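Local coordinates for protein peptidylprolyl Isomerase (Naegleria fowleri, PDB 6B4P) that probably catalyses the cis-trans isomerisation of peptide bonds preceding proline, as an FKBP-type peptidylprolyl isomerase, at residues A[102-107]-A[112-117]; A[64-69]-A[77-82]; A[53-56]-A[60-63]. All coordinates share one frame; numbering follows the deposited sequence. Where two conformers were deposited one is given.

Interaction 1: A[102-107]-A[112-117]; sequences YGNNAI and PANSTL
The ring of Tyr-102 reaches across to Leu-117, its CD1 lying 3.9 Å from the CD1 methyl of Leu-117, and the two side chains cross at about a right angle. One face of the ring carries Ile-107 CG1 over its centre. Ala-106 CB and Ala-113 CB add a looser apolar touch at 4.2 Å. Both segments belong to the long loop between strands 91-96 and 117-126, which in FKBPs overhangs the proline-binding pocket. A type II' beta turn from Tyr-102 to Asn-105 reverses the chain, with Gly-103 at its positive-phi corner. Asn-104 and Asn-114 lie side by side with their amide planes nearly perpendicular; OD1 of Asn-114 is taken by Ser-98. Between the two backbones, water 2 donates to Gly-103 O (2.7 Å) and Asn-105 O (2.8 Å) and accepts from Ser-115 N (3.1 Å), while water 1 links Tyr-102 N to Ser-115 O. Ala-113 CA makes a nearly straight CA-H...O contact of 3.5 Å with Asn-105 O. The two waters thus bridge the backbones, and water 2, meeting two carbonyls and one N-H, supplies polar partners between the loop arms.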
loop_
_atom_site.group_PDB
_atom_site.type_symbol
_atom_site.label_atom_id
_atom_site.label_comp_id
_atom_site.label_asym_id
_atom_site.label_seq_id
_atom_site.Cartn_x
_atom_site.Cartn_y
_atom_site.Cartn_z
ATOM N N TYR A 102 -5.173 -10.350 2.106
ATOM C CA TYR A 102 -5.668 -11.245 3.143
ATOM C C TYR A 102 -6.108 -12.596 2.602
ATOM O O TYR A 102 -6.647 -13.408 3.361
ATOM C CB TYR A 102 -6.800 -10.574 3.924
ATOM C CG TYR A 102 -6.322 -9.330 4.639
ATOM C CD1 TYR A 102 -6.615 -8.058 4.141
ATOM C CD2 TYR A 102 -5.545 -9.417 5.787
ATOM C CE1 TYR A 102 -6.163 -6.913 4.783
ATOM C CE2 TYR A 102 -5.095 -8.276 6.438
ATOM C CZ TYR A 102 -5.400 -7.028 5.929
ATOM O OH TYR A 102 -4.947 -5.897 6.561
ATOM N N GLY A 103 -5.857 -12.876 1.326
ATOM C CA GLY A 103 -6.120 -14.212 0.818
ATOM C C GLY A 103 -7.589 -14.561 0.902
ATOM O O GLY A 103 -8.464 -13.743 0.599
ATOM N N ASN A 104 -7.872 -15.797 1.322
ATOM C CA ASN A 104 -9.256 -16.241 1.440
ATOM C C ASN A 104 -9.939 -15.732 2.703
ATOM O O ASN A 104 -11.117 -16.044 2.916
ATOM C CB ASN A 104 -9.331 -17.770 1.388
ATOM C CG ASN A 104 -8.970 -18.321 0.026
ATOM O OD1 ASN A 104 -9.208 -17.676 -0.997
ATOM N ND2 ASN A 104 -8.399 -19.518 0.002
ATOM N N ASN A 105 -9.243 -14.961 3.534
ATOM C CA ASN A 105 -9.809 -14.512 4.795
ATOM C C ASN A 105 -10.703 -13.292 4.607
ATOM O O ASN A 105 -10.460 -12.426 3.757
ATOM C CB ASN A 105 -8.703 -14.151 5.787
ATOM C CG ASN A 105 -7.781 -15.316 6.093
ATOM O OD1 ASN A 105 -8.221 -16.374 6.537
ATOM N ND2 ASN A 105 -6.492 -15.122 5.856
ATOM N N ALA A 106 -11.724 -13.210 5.450
ATOM C CA ALA A 106 -12.458 -11.976 5.659
ATOM C C ALA A 106 -11.890 -11.270 6.883
ATOM O O ALA A 106 -11.393 -11.911 7.816
ATOM C CB ALA A 106 -13.950 -12.251 5.872
ATOM N N ILE A 107 -11.946 -9.943 6.857
ATOM C CA ILE A 107 -11.726 -9.147 8.061
ATOM C C ILE A 107 -13.104 -8.614 8.420
ATOM O O ILE A 107 -13.592 -7.698 7.743
ATOM C CB ILE A 107 -10.717 -8.006 7.841
ATOM C CG1 ILE A 107 -9.404 -8.517 7.243
ATOM C CG2 ILE A 107 -10.470 -7.273 9.148
ATOM C CD1 ILE A 107 -8.727 -9.574 8.070
ATOM N N PRO A 112 -14.412 -8.202 2.766
ATOM C CA PRO A 112 -14.995 -9.515 2.487
ATOM C C PRO A 112 -13.935 -10.534 2.104
ATOM O O PRO A 112 -12.836 -10.203 1.649
ATOM C CB PRO A 112 -15.937 -9.247 1.305
ATOM C CG PRO A 112 -15.949 -7.763 1.112
ATOM C CD PRO A 112 -14.704 -7.220 1.714
ATOM N N ALA A 113 -14.300 -11.805 2.263
ATOM C CA ALA A 113 -13.388 -12.885 1.918
ATOM C C ALA A 113 -12.940 -12.788 0.462
ATOM O O ALA A 113 -13.731 -12.473 -0.432
ATOM C CB ALA A 113 -14.051 -14.239 2.175
ATOM N N ASN A 114 -11.649 -13.041 0.238
ATOM C CA ASN A 114 -11.070 -13.171 -1.103
ATOM C C ASN A 114 -11.150 -11.864 -1.903
ATOM O O ASN A 114 -11.567 -11.842 -3.063
ATOM C CB ASN A 114 -11.723 -14.328 -1.864
ATOM C CG ASN A 114 -10.946 -14.719 -3.086
ATOM O OD1 ASN A 114 -9.751 -14.432 -3.193
ATOM N ND2 ASN A 114 -11.617 -15.367 -4.030
ATOM N N SER A 115 -10.680 -10.776 -1.300
ATOM C CA SER A 115 -10.792 -9.445 -1.890
ATOM C C SER A 115 -9.486 -8.954 -2.505
ATOM O O SER A 115 -8.461 -8.878 -1.815
ATOM C CB SER A 115 -11.219 -8.429 -0.835
ATOM O OG SER A 115 -12.565 -8.592 -0.463
ATOM N N THR A 116 -9.547 -8.547 -3.771
ATOM C CA THR A 116 -8.561 -7.618 -4.310
ATOM C C THR A 116 -8.733 -6.273 -3.616
ATOM O O THR A 116 -9.855 -5.800 -3.435
ATOM C CB THR A 116 -8.751 -7.460 -5.824
ATOM O OG1 THR A 116 -8.594 -8.728 -6.469
ATOM C CG2 THR A 116 -7.730 -6.471 -6.406
ATOM N N LEU A 117 -7.629 -5.658 -3.195
ATOM C CA LEU A 117 -7.695 -4.391 -2.481
ATOM C C LEU A 117 -7.000 -3.321 -3.297
ATOM O O LEU A 117 -5.906 -3.554 -3.823
ATOM C CB LEU A 117 -7.027 -4.471 -1.100
ATOM C CG LEU A 117 -7.537 -5.580 -0.187
ATOM C CD1 LEU A 117 -6.777 -5.544 1.118
ATOM C CD2 LEU A 117 -9.040 -5.449 0.055
HETATM O O HOH W 1 -7.581 -9.291 0.801
HETATM O O HOH W 2 -9.396 -11.356 1.427
#

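Interaction 2: A[64-69]-A[77-82]; sequences QPFVFT and RGWDLG
Phe-66, Phe-68 and Trp-79 form an aromatic cluster between strand 66-69 and helix 77-84, the helix that packs against the curved antiparallel sheet in the FKBP fold. Phe-66 CD2 comes in at the edge of the indole, near its plane, 3.7 Å from Trp-79 CZ3. The two six-membered rings are steeply inclined, with planes 66° apart. Phe-68 approaches the neighbouring corner of the indole, its CE2 lying 3.9 Å from Trp-79 CE3, with a shallower 36° between the ring planes. The two phenylalanines reach the indole through different first torsions: Phe-66 has CG anti to the backbone N, whereas Phe-68 has it between N and the carbonyl carbon (chi1 69°).

Farther out, strand 41-50 holds both phenylalanines by backbone hydrogen bonds at Val-44 and Val-42. Tyr-46 and Phe-119 meet Trp-79 edge-to-face. In FKBPs a tryptophan at this place floors the proline pocket, and Trp-79 probably does the same. At the next residue, Asp-80 accepts hydrogen bonds from the backbone N of Gly-71 (to OD1) and of Gly-73 (to OD2), tying the strand-to-helix loop to the helix. Water 3 donates to Thr-69 O (2.8 Å) and to Asp-80 OD1 (3.0 Å), and the same OD1 lies 3.7 Å from Phe-68 CE1, at the ring's edge.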
loop_
_atom_site.group_PDB
_atom_site.type_symbol
_atom_site.label_atom_id
_atom_site.label_comp_id
_atom_site.label_asym_id
_atom_site.label_seq_id
_atom_site.Cartn_x
_atom_site.Cartn_y
_atom_site.Cartn_z
ATOM N N GLN A 64 -4.254 10.537 11.353
ATOM C CA GLN A 64 -3.000 10.044 11.895
ATOM C C GLN A 64 -2.374 9.079 10.907
ATOM O O GLN A 64 -3.020 8.090 10.523
ATOM C CB GLN A 64 -3.220 9.362 13.244
ATOM C CG GLN A 64 -3.657 10.322 14.342
ATOM C CD GLN A 64 -2.664 11.450 14.549
ATOM O OE1 GLN A 64 -1.456 11.265 14.391
ATOM N NE2 GLN A 64 -3.170 12.629 14.898
ATOM N N PRO A 65 -1.145 9.323 10.462
ATOM C CA PRO A 65 -0.483 8.352 9.586
ATOM C C PRO A 65 -0.324 7.010 10.279
ATOM O O PRO A 65 -0.274 6.918 11.509
ATOM C CB PRO A 65 0.878 8.993 9.294
ATOM C CG PRO A 65 1.056 10.036 10.355
ATOM C CD PRO A 65 -0.314 10.516 10.704
ATOM N N PHE A 66 -0.251 5.963 9.468
ATOM C CA PHE A 66 0.001 4.620 9.957
ATOM C C PHE A 66 1.493 4.317 9.869
ATOM O O PHE A 66 2.146 4.628 8.870
ATOM C CB PHE A 66 -0.803 3.597 9.152
ATOM C CG PHE A 66 -0.561 2.192 9.579
ATOM C CD1 PHE A 66 -1.151 1.693 10.730
ATOM C CD2 PHE A 66 0.283 1.373 8.854
ATOM C CE1 PHE A 66 -0.908 0.402 11.140
ATOM C CE2 PHE A 66 0.536 0.071 9.264
ATOM C CZ PHE A 66 -0.067 -0.412 10.410
ATOM N N VAL A 67 2.036 3.718 10.928
ATOM C CA VAL A 67 3.463 3.449 11.034
ATOM C C VAL A 67 3.672 1.946 11.108
ATOM O O VAL A 67 2.977 1.251 11.859
ATOM C CB VAL A 67 4.077 4.143 12.263
ATOM C CG1 VAL A 67 5.547 3.754 12.424
ATOM C CG2 VAL A 67 3.935 5.647 12.135
ATOM N N PHE A 68 4.622 1.445 10.327
ATOM C CA PHE A 68 4.995 0.048 10.444
ATOM C C PHE A 68 6.463 -0.094 10.072
ATOM O O PHE A 68 7.067 0.813 9.493
ATOM C CB PHE A 68 4.096 -0.864 9.593
ATOM C CG PHE A 68 4.273 -0.712 8.099
ATOM C CD1 PHE A 68 5.099 -1.586 7.395
ATOM C CD2 PHE A 68 3.572 0.261 7.395
ATOM C CE1 PHE A 68 5.232 -1.477 6.012
ATOM C CE2 PHE A 68 3.701 0.387 6.009
ATOM C CZ PHE A 68 4.534 -0.489 5.319
ATOM N N THR A 69 7.038 -1.237 10.438
ATOM C CA THR A 69 8.438 -1.519 10.147
ATOM C C THR A 69 8.522 -2.281 8.832
ATOM O O THR A 69 7.966 -3.378 8.703
ATOM C CB THR A 69 9.093 -2.309 11.276
ATOM O OG1 THR A 69 9.016 -1.556 12.494
ATOM C CG2 THR A 69 10.559 -2.570 10.948
ATOM N N ARG A 77 1.552 -8.415 2.340
ATOM C CA ARG A 77 2.728 -8.503 1.477
ATOM C C ARG A 77 2.741 -7.395 0.431
ATOM O O ARG A 77 3.806 -6.855 0.097
ATOM C CB ARG A 77 2.773 -9.875 0.807
ATOM C CG ARG A 77 4.029 -10.117 -0.004
ATOM C CD ARG A 77 4.221 -11.603 -0.248
ATOM N NE ARG A 77 3.128 -12.190 -1.019
ATOM C CZ ARG A 77 3.226 -12.544 -2.296
ATOM N NH1 ARG A 77 4.371 -12.369 -2.943
ATOM N NH2 ARG A 77 2.186 -13.075 -2.926
ATOM N N GLY A 78 1.570 -7.045 -0.105
ATOM C CA GLY A 78 1.518 -5.982 -1.094
ATOM C C GLY A 78 1.973 -4.640 -0.556
ATOM O O GLY A 78 2.485 -3.810 -1.313
ATOM N N TRP A 79 1.795 -4.403 0.747
ATOM C CA TRP A 79 2.324 -3.182 1.343
ATOM C C TRP A 79 3.834 -3.256 1.561
ATOM O O TRP A 79 4.542 -2.278 1.296
ATOM C CB TRP A 79 1.628 -2.889 2.670
ATOM C CG TRP A 79 0.343 -2.135 2.563
ATOM C CD1 TRP A 79 -0.548 -2.130 1.516
ATOM C CD2 TRP A 79 -0.196 -1.270 3.551
ATOM N NE1 TRP A 79 -1.611 -1.307 1.816
ATOM C CE2 TRP A 79 -1.417 -0.770 3.061
ATOM C CE3 TRP A 79 0.241 -0.865 4.823
ATOM C CZ2 TRP A 79 -2.205 0.118 3.794
ATOM C CZ3 TRP A 79 -0.547 -0.000 5.550
ATOM C CH2 TRP A 79 -1.758 0.486 5.031
ATOM N N ASP A 80 4.352 -4.385 2.058
ATOM C CA ASP A 80 5.802 -4.504 2.197
ATOM C C ASP A 80 6.481 -4.330 0.840
ATOM O O ASP A 80 7.440 -3.565 0.704
ATOM C CB ASP A 80 6.170 -5.857 2.812
ATOM C CG ASP A 80 6.449 -5.787 4.314
ATOM O OD1 ASP A 80 6.587 -4.685 4.889
ATOM O OD2 ASP A 80 6.534 -6.874 4.924
ATOM N N LEU A 81 5.982 -5.021 -0.188
ATOM C CA LEU A 81 6.596 -4.889 -1.508
ATOM C C LEU A 81 6.308 -3.527 -2.114
ATOM O O LEU A 81 7.181 -2.917 -2.746
ATOM C CB LEU A 81 6.084 -5.983 -2.441
ATOM C CG LEU A 81 6.475 -7.424 -2.145
ATOM C CD1 LEU A 81 5.786 -8.368 -3.119
ATOM C CD2 LEU A 81 7.990 -7.574 -2.220
ATOM N N GLY A 82 5.083 -3.037 -1.943
ATOM C CA GLY A 82 4.701 -1.799 -2.602
ATOM C C GLY A 82 5.401 -0.590 -2.017
ATOM O O GLY A 82 5.898 0.267 -2.752
HETATM O O HOH W 3 6.139 -5.257 7.752
#

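Interaction 3: A[53-56]-A[60-63]; sequences GKKF and LDRG
Lys-55 and Asp-61 meet through a surface salt bridge, their side chains extending toward each other from opposite directions. The ammonium NZ of Lys-55 donates to Asp-61 OD2 at 3.3 Å, on the syn lone pair of that oxygen. A second, weak bond runs from Lys-55 NZ to Asp-61 OD1 at 3.5 Å, so the lysine faces both carboxylate oxygens, though at distances that make the grip a modest one. The lysine chain starts out extended, with CG anti to the backbone N (chi1 173°), then bends at chi3 (73°), which swings CE aside, and runs on so that NZ ends facing the carboxylate.

Lys-55 CE, the carbon next to the ammonium, also comes within 3.8 Å of Asp-61 OD2, while the side chain rests on Thr-47 and Thr-49 of strand 41-50. In the fold, the pair joins the start of strand 55-58, at the border of the FKBP sheet, to the short, weakly bonded helix 59-62 that follows it. Phe-56 is fixed in that sheet by backbone hydrogen bonding with Gly-48.

Among the other polar links, Arg-62 turns from the same helix to Asp-57, with which its NH1 forms a salt bridge, and its NH2 is hydrogen-bonded to Tyr-46 OH. The backbone leaves helical geometry at Gly-63, whose phi is positive; its N makes a weak bond of 3.3 Å to Leu-60 O.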
loop_
_atom_site.group_PDB
_atom_site.type_symbol
_atom_site.label_atom_id
_atom_site.label_comp_id
_atom_site.label_asym_id
_atom_site.label_seq_id
_atom_site.Cartn_x
_atom_site.Cartn_y
_atom_site.Cartn_z
ATOM N N GLY A 53 -14.665 0.295 -5.943
ATOM C CA GLY A 53 -14.461 1.666 -5.536
ATOM C C GLY A 53 -14.995 1.996 -4.158
ATOM O O GLY A 53 -14.817 3.131 -3.700
ATOM N N LYS A 54 -15.625 1.039 -3.479
ATOM C CA LYS A 54 -16.160 1.276 -2.143
ATOM C C LYS A 54 -15.023 1.389 -1.140
ATOM O O LYS A 54 -14.254 0.439 -0.950
ATOM C CB LYS A 54 -17.102 0.150 -1.734
ATOM N N LYS A 55 -14.940 2.534 -0.474
ATOM C CA LYS A 55 -13.904 2.741 0.531
ATOM C C LYS A 55 -14.193 1.908 1.770
ATOM O O LYS A 55 -15.321 1.898 2.271
ATOM C CB LYS A 55 -13.826 4.224 0.898
ATOM C CG LYS A 55 -12.891 4.531 2.058
ATOM C CD LYS A 55 -12.682 6.033 2.264
ATOM C CE LYS A 55 -13.912 6.692 2.850
ATOM N NZ LYS A 55 -13.624 8.099 3.258
ATOM N N PHE A 56 -13.171 1.207 2.275
ATOM C CA PHE A 56 -13.331 0.510 3.539
ATOM C C PHE A 56 -12.506 1.091 4.677
ATOM O O PHE A 56 -12.826 0.819 5.835
ATOM C CB PHE A 56 -13.021 -0.993 3.388
ATOM C CG PHE A 56 -11.624 -1.307 2.932
ATOM C CD1 PHE A 56 -10.587 -1.430 3.850
ATOM C CD2 PHE A 56 -11.351 -1.513 1.585
ATOM C CE1 PHE A 56 -9.311 -1.734 3.430
ATOM C CE2 PHE A 56 -10.070 -1.826 1.154
ATOM C CZ PHE A 56 -9.043 -1.919 2.074
ATOM N N LEU A 60 -6.572 9.012 6.480
ATOM C CA LEU A 60 -6.902 10.430 6.382
ATOM C C LEU A 60 -8.185 10.758 7.129
ATOM O O LEU A 60 -8.346 11.885 7.609
ATOM C CB LEU A 60 -7.012 10.843 4.915
ATOM C CG LEU A 60 -5.696 10.828 4.132
ATOM C CD1 LEU A 60 -5.940 11.127 2.669
ATOM C CD2 LEU A 60 -4.694 11.816 4.721
ATOM N N ASP A 61 -9.106 9.798 7.241
ATOM C CA ASP A 61 -10.303 10.035 8.041
ATOM C C ASP A 61 -9.951 10.244 9.505
ATOM O O ASP A 61 -10.629 11.002 10.206
ATOM C CB ASP A 61 -11.284 8.872 7.904
ATOM C CG ASP A 61 -11.783 8.689 6.488
ATOM O OD1 ASP A 61 -11.705 9.650 5.692
ATOM O OD2 ASP A 61 -12.268 7.582 6.175
ATOM N N ARG A 62 -8.901 9.575 9.977
ATOM C CA ARG A 62 -8.429 9.702 11.348
ATOM C C ARG A 62 -7.390 10.801 11.514
ATOM O O ARG A 62 -7.160 11.255 12.640
ATOM C CB ARG A 62 -7.829 8.373 11.817
ATOM C CG ARG A 62 -8.699 7.170 11.509
ATOM C CD ARG A 62 -8.130 5.892 12.108
ATOM N NE ARG A 62 -6.938 5.415 11.409
ATOM C CZ ARG A 62 -6.965 4.616 10.347
ATOM N NH1 ARG A 62 -8.128 4.204 9.855
ATOM N NH2 ARG A 62 -5.827 4.222 9.783
ATOM N N GLY A 63 -6.757 11.228 10.427
ATOM C CA GLY A 63 -5.746 12.256 10.484
ATOM C C GLY A 63 -4.417 11.818 11.044
ATOM O O GLY A 63 -3.523 12.659 11.202
#

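How the interactions relate
Along the chain the contacts come in series: interaction 3 closes first, interaction 2 follows directly from residue 64, and interaction 1 comes last. Their centres lie 16 to 18 Å apart. Interactions 2 and 3 both reach the same antiparallel sheet, where strands 55-58 and 66-69 each pair with strand 41-50. Interactions 1 and 3 touch where Leu-117 CD2 packs 3.9 Å from Phe-56 CE2, whereas interactions 1 and 2 stay about 7 Å apart at their nearest atoms. By analogy with other FKBPs, the helix-sheet core of interaction 2 and the overhanging loop of interaction 1 probably border one substrate pocket, with interaction 3 at the outer surface.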